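Local coordinates for CRISPR system Cmr subunit Cmr5 (Thermus thermophilus HB8, PDB 2ZOP), which probably serves as a small all-helical subunit of the Cmr ribonucleoprotein complex, which takes part in CRISPR defence against viruses and other mobile genetic elements, at residues A[35-38]-A[39-42]; A[91-94]-A[95-98]; A[58-61]-A[62-66]. All coordinates share one frame; numbering follows the deposited sequence.

Contact 1: A[35-38]-A[39-42]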
# COMPACT_ATOMS: atom_id res chain seq x y z
N LEU A 35 1.47 -13.13 -9.48
CA LEU A 35 2.37 -11.99 -9.52
C LEU A 35 1.76 -10.58 -9.46
O LEU A 35 2.20 -9.75 -8.67
CB LEU A 35 3.32 -12.10 -10.71
CG LEU A 35 4.43 -11.04 -10.72
CD1 LEU A 35 5.19 -11.08 -9.40
CD2 LEU A 35 5.37 -11.29 -11.91
N PRO A 36 0.75 -10.29 -10.29
CA PRO A 36 0.20 -8.94 -10.22
C PRO A 36 -0.23 -8.60 -8.79
O PRO A 36 0.01 -7.49 -8.30
CB PRO A 36 -0.98 -8.99 -11.19
CG PRO A 36 -0.50 -9.98 -12.23
CD PRO A 36 0.07 -11.08 -11.34
N VAL A 37 -0.86 -9.57 -8.13
CA VAL A 37 -1.33 -9.39 -6.76
C VAL A 37 -0.17 -9.07 -5.81
O VAL A 37 -0.27 -8.16 -4.99
CB VAL A 37 -2.07 -10.67 -6.28
CG1 VAL A 37 -2.41 -10.56 -4.81
CG2 VAL A 37 -3.33 -10.88 -7.10
N LEU A 38 0.92 -9.82 -5.92
CA LEU A 38 2.07 -9.56 -5.05
C LEU A 38 2.68 -8.19 -5.29
O LEU A 38 3.07 -7.51 -4.35
CB LEU A 38 3.15 -10.62 -5.24
CG LEU A 38 2.78 -12.04 -4.84
CD1 LEU A 38 3.99 -12.94 -5.05
CD2 LEU A 38 2.34 -12.07 -3.37
N VAL A 39 2.78 -7.78 -6.55
CA VAL A 39 3.35 -6.47 -6.84
C VAL A 39 2.49 -5.38 -6.20
O VAL A 39 3.02 -4.47 -5.56
CB VAL A 39 3.48 -6.22 -8.38
CG1 VAL A 39 3.88 -4.78 -8.65
CG2 VAL A 39 4.54 -7.17 -8.97
N ARG A 40 1.18 -5.48 -6.34
CA ARG A 40 0.27 -4.49 -5.76
C ARG A 40 0.25 -4.46 -4.24
O ARG A 40 0.33 -3.40 -3.63
CB ARG A 40 -1.17 -4.73 -6.25
CG ARG A 40 -1.48 -4.26 -7.66
CD ARG A 40 -2.98 -4.21 -7.89
NE ARG A 40 -3.60 -5.53 -7.77
CZ ARG A 40 -3.62 -6.43 -8.74
NH1 ARG A 40 -3.05 -6.14 -9.91
NH2 ARG A 40 -4.18 -7.61 -8.55
N GLN A 41 0.16 -5.63 -3.62
CA GLN A 41 0.07 -5.72 -2.17
C GLN A 41 1.40 -5.72 -1.41
O GLN A 41 1.49 -5.14 -0.33
CB GLN A 41 -0.74 -6.96 -1.78
CG GLN A 41 -2.02 -7.14 -2.59
CD GLN A 41 -2.95 -8.20 -2.02
OE1 GLN A 41 -2.51 -9.22 -1.49
NE2 GLN A 41 -4.26 -7.96 -2.14
N ALA A 42 2.42 -6.36 -1.97
CA ALA A 42 3.71 -6.45 -1.29
C ALA A 42 4.75 -5.47 -1.81
O ALA A 42 5.74 -5.17 -1.13
CB ALA A 42 4.24 -7.88 -1.39
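V39 packs back on L35 one turn earlier in helix 25-42: its CG2 lies 4.0 Å from L35 CD1, the two side chains slanting across each other, and its N bonds to L35 O at 3.0 Å. R40 follows, its N held by P36 O. Its chain bends at chi3 (-63°) and folds the guanidinium back over the preceding turn, where P36 O sits 3.7 Å above one face, nearer the group's margin than its middle. R40 NH1 reaches P36 CB and R40 NH2 reaches V37 CG2, both at 3.7 Å, while NH1 also forms a salt bridge with E102 on helix 87-111. Q41 runs beside V37 in the same direction; its CG lies 3.1 Å from V37 O and its OE1 3.6 Å from V37 CG1. A42 closes the row, its N bonding to L38 O at 2.7 Å and its CB resting against the same oxygen. L38, Q41 and A42 also meet L91 and L87 of the second subunit. Four backbone bonds follow the kink at P36, a proline without an N-H, and V37; the E102 salt bridge and this packing together probably fix the guanidinium's rotation.

Contact 2: A[91-94]-A[95-98]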
# COMPACT_ATOMS: atom_id res chain seq x y z
N LEU A 91 8.89 3.70 -8.91
CA LEU A 91 7.45 3.69 -9.11
C LEU A 91 7.13 3.44 -10.58
O LEU A 91 6.16 2.76 -10.89
CB LEU A 91 6.84 5.02 -8.65
CG LEU A 91 6.95 5.24 -7.14
CD1 LEU A 91 6.51 6.65 -6.79
CD2 LEU A 91 6.08 4.22 -6.42
N ARG A 92 7.95 4.00 -11.47
CA ARG A 92 7.77 3.81 -12.90
C ARG A 92 8.04 2.35 -13.25
O ARG A 92 7.29 1.74 -14.02
CB ARG A 92 8.74 4.70 -13.69
CG ARG A 92 8.73 4.41 -15.19
CD ARG A 92 9.32 5.55 -16.01
NE ARG A 92 10.75 5.75 -15.77
CZ ARG A 92 11.26 6.87 -15.27
NH1 ARG A 92 10.47 7.89 -14.95
NH2 ARG A 92 12.57 6.98 -15.09
N LEU A 93 9.10 1.79 -12.68
CA LEU A 93 9.44 0.40 -12.94
C LEU A 93 8.30 -0.48 -12.45
O LEU A 93 7.92 -1.47 -13.09
CB LEU A 93 10.73 0.01 -12.23
CG LEU A 93 11.20 -1.42 -12.48
CD1 LEU A 93 11.44 -1.62 -13.98
CD2 LEU A 93 12.48 -1.69 -11.67
N THR A 94 7.74 -0.11 -11.30
CA THR A 94 6.63 -0.84 -10.73
C THR A 94 5.47 -0.90 -11.74
O THR A 94 4.92 -1.96 -12.00
CB THR A 94 6.15 -0.18 -9.41
OG1 THR A 94 7.15 -0.36 -8.39
CG2 THR A 94 4.82 -0.79 -8.95
N ARG A 95 5.12 0.25 -12.32
CA ARG A 95 4.03 0.31 -13.29
C ARG A 95 4.27 -0.60 -14.49
O ARG A 95 3.36 -1.27 -14.95
CB ARG A 95 3.83 1.73 -13.82
CG ARG A 95 3.34 2.74 -12.80
CD ARG A 95 2.77 3.97 -13.52
NE ARG A 95 3.77 4.63 -14.37
CZ ARG A 95 4.58 5.60 -13.97
NH1 ARG A 95 4.52 6.05 -12.72
NH2 ARG A 95 5.44 6.14 -14.82
N GLU A 96 5.50 -0.58 -14.99
CA GLU A 96 5.90 -1.39 -16.15
C GLU A 96 5.83 -2.89 -15.86
O GLU A 96 5.28 -3.65 -16.63
CB GLU A 96 7.31 -0.98 -16.58
CG GLU A 96 7.35 0.43 -17.15
CD GLU A 96 8.76 0.96 -17.39
OE1 GLU A 96 8.90 2.04 -18.00
OE2 GLU A 96 9.72 0.30 -16.96
N VAL A 97 6.40 -3.30 -14.73
CA VAL A 97 6.38 -4.70 -14.36
C VAL A 97 4.93 -5.16 -14.15
O VAL A 97 4.53 -6.23 -14.62
CB VAL A 97 7.22 -4.93 -13.08
CG1 VAL A 97 7.03 -6.33 -12.54
CG2 VAL A 97 8.69 -4.69 -13.40
N LEU A 98 4.13 -4.33 -13.49
CA LEU A 98 2.72 -4.68 -13.26
C LEU A 98 1.98 -4.84 -14.59
O LEU A 98 1.20 -5.77 -14.77
CB LEU A 98 2.03 -3.61 -12.39
CG LEU A 98 0.56 -3.84 -12.03
CD1 LEU A 98 0.42 -5.18 -11.33
CD2 LEU A 98 0.05 -2.72 -11.12
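R95 folds back over R92 within helix 87-111, the long C-terminal alpha-helix of this all-alpha fold, in the i to i+3 spacing of side chains along one helical flank. A bend at chi3 (-59°) brings its guanidinium down so that R92 CA lies 3.7 Å above one face, away from its middle, and R95 NH2 comes 3.7 Å from R92 CG. The two arginines pass at an angle, their guanidinium planes 64° apart, and it is the aliphatic stem of R92 that is touched, the charged ends staying separate. One residue on, E96 runs alongside R92, in step with it, and its OE1 lies 3.7 Å from R92 CG. R92 and E96 do not pair by charge here: OE1 makes its salt bridge with R4, from helix 4-19. The other oxygen, E96 OE2, comes 3.9 Å from L93 CD1, the leucine crossing the glutamate at about a right angle.

A second flank of the helix is apolar. L93 CD1 and V97 CG2 meet at 4.2 Å, and both residues pack on L44 and L78. T94 and L98 turn to helix 25-42, where they touch V39, P36 and R40. The hydroxyl OG1 of T94 is satisfied one turn back by Y90 O, leaving the methyl CG2 for the apolar packing. L91 and R95 reach the third subunit, on L38 and K34 there, so the same two turns serve both the monomer core and the trimer interface. Four consecutive i to i+4 backbone bonds fix the spacing of all these groups; the bond from V97 N to L93 O, 2.9 Å long, is nearly straight at 172°.

Contact 3: A[58-61]-A[62-66]. With SO4 (sulfate ion), chain G.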
# COMPACT_ATOMS: atom_id res chain seq x y z
N ALA A 58 9.41 -23.91 -12.91
CA ALA A 58 8.35 -23.22 -13.63
C ALA A 58 7.95 -21.88 -13.00
O ALA A 58 7.55 -20.95 -13.70
CB ALA A 58 7.11 -24.13 -13.75
N HIS A 59 8.07 -21.78 -11.67
CA HIS A 59 7.72 -20.55 -10.97
C HIS A 59 8.76 -19.46 -11.26
O HIS A 59 8.42 -18.31 -11.54
CB HIS A 59 7.64 -20.81 -9.46
CG HIS A 59 6.44 -21.60 -9.04
ND1 HIS A 59 6.35 -22.22 -7.81
CD2 HIS A 59 5.25 -21.81 -9.65
CE1 HIS A 59 5.16 -22.78 -7.68
NE2 HIS A 59 4.47 -22.54 -8.78
N LYS A 60 10.03 -19.85 -11.20
CA LYS A 60 11.15 -18.96 -11.46
C LYS A 60 11.15 -18.52 -12.92
O LYS A 60 11.47 -17.37 -13.24
CB LYS A 60 12.46 -19.67 -11.12
CG LYS A 60 13.73 -18.83 -11.27
CD LYS A 60 13.71 -17.62 -10.33
CE LYS A 60 15.11 -17.03 -10.15
NZ LYS A 60 15.98 -17.91 -9.32
N ALA A 61 10.77 -19.44 -13.81
CA ALA A 61 10.74 -19.15 -15.25
C ALA A 61 9.83 -17.96 -15.56
O ALA A 61 10.15 -17.13 -16.42
CB ALA A 61 10.27 -20.39 -16.02
N LEU A 62 8.69 -17.88 -14.87
CA LEU A 62 7.78 -16.75 -15.09
C LEU A 62 8.58 -15.46 -14.84
O LEU A 62 8.54 -14.52 -15.64
CB LEU A 62 6.59 -16.85 -14.12
CG LEU A 62 5.44 -15.81 -14.16
CD1 LEU A 62 5.86 -14.52 -13.48
CD2 LEU A 62 5.03 -15.55 -15.60
N GLY A 63 9.34 -15.45 -13.75
CA GLY A 63 10.13 -14.27 -13.41
C GLY A 63 11.16 -13.88 -14.46
O GLY A 63 11.26 -12.70 -14.82
N ASN A 64 11.93 -14.85 -14.95
CA ASN A 64 12.93 -14.57 -15.96
C ASN A 64 12.27 -14.17 -17.28
O ASN A 64 12.74 -13.26 -17.95
CB ASN A 64 13.85 -15.79 -16.15
CG ASN A 64 14.88 -15.92 -15.04
OD1 ASN A 64 15.53 -14.95 -14.67
ND2 ASN A 64 15.04 -17.13 -14.52
N ASP A 65 11.18 -14.83 -17.65
CA ASP A 65 10.48 -14.49 -18.88
C ASP A 65 10.00 -13.04 -18.83
O ASP A 65 10.18 -12.28 -19.78
CB ASP A 65 9.27 -15.40 -19.09
CG ASP A 65 9.66 -16.81 -19.49
OD1 ASP A 65 10.86 -17.06 -19.73
OD2 ASP A 65 8.77 -17.68 -19.58
N LEU A 66 9.38 -12.65 -17.72
CA LEU A 66 8.88 -11.29 -17.58
C LEU A 66 10.02 -10.29 -17.67
O LEU A 66 9.90 -9.28 -18.37
CB LEU A 66 8.12 -11.14 -16.26
CG LEU A 66 7.57 -9.73 -15.98
CD1 LEU A 66 6.31 -9.80 -15.15
CD2 LEU A 66 8.63 -8.92 -15.27
S SO4 G . 8.03 -23.22 -4.62
O1 SO4 G . 6.72 -22.61 -4.31
O2 SO4 G . 8.37 -23.00 -6.04
O3 SO4 G . 9.06 -22.58 -3.78
O4 SO4 G . 7.96 -24.67 -4.34
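The imidazole of H59 meets a sulfate at its edge, the sulfur lying in the ring plane; ND1 donates a hydrogen bond to sulfate O2 at 2.8 Å, with an N-H...O angle of 157°. The ion probably came from the crystallisation liquor. Backbone N atoms of G55 and K56 bind it as well, close to the start of helix 57-69, where the positive end of the helix dipole would probably help to hold an anion. Of the other flat groups, the amide of N64 brings ND2 to 3.9 Å from K60 CG, the lysine passing it askew. Its OD1 is bonded to L75 N, while K60 sends NZ, by bends at chi2 and chi4, to a salt bridge with D52. The carboxylate of D65 folds back along its own helix: with CG anti to the carbonyl carbon (chi1 -73°), D65 CG comes to 3.1 Å from A61 O, and OD2 is bonded to Y28 OH.

Along the backbone, the turn is uneven at first. L62 N makes two weak hydrogen bonds, to A58 O at 3.5 Å and to H59 O at 3.4 Å, so its N-H is shared between the i-4 and i-3 carbonyls. G63 N lies 3.7 Å from H59 O, and the i to i+4 bonds resume with N64 N to K60 O; D65 N bonds to A61 O at 2.8 Å.

These turns pack against three helices. H59 and A58 lean on E27 of helix 25-42, and L62 on L35 of that helix. L62, D65 and L66 meet F104 of helix 87-111; on helix 75-84, K60 rests on L75 and L66 on L78.

Overall arrangement
From the N terminus the order is contact 1 on helix 25-42, contact 3 on helix 57-69 and contact 2 on helix 87-111. Each joins adjoining turns of one helix and closes nothing longer than such a turn, so they stand in series, neither nesting nor crossing. In space the three helices meet. Contact 1 touches contact 3 through L35 CD2, which lies 3.6 Å from L62 CD1, and touches contact 2 through V39 CG1, 4.1 Å from T94 CG2. Contacts 2 and 3, centres about 17 Å apart on opposite sides of the chain's centre, still touch where L66 CD1 lies 4.0 Å from V97 O. Residues of contacts 1 and 2 also reach neighbouring subunits of the trimer.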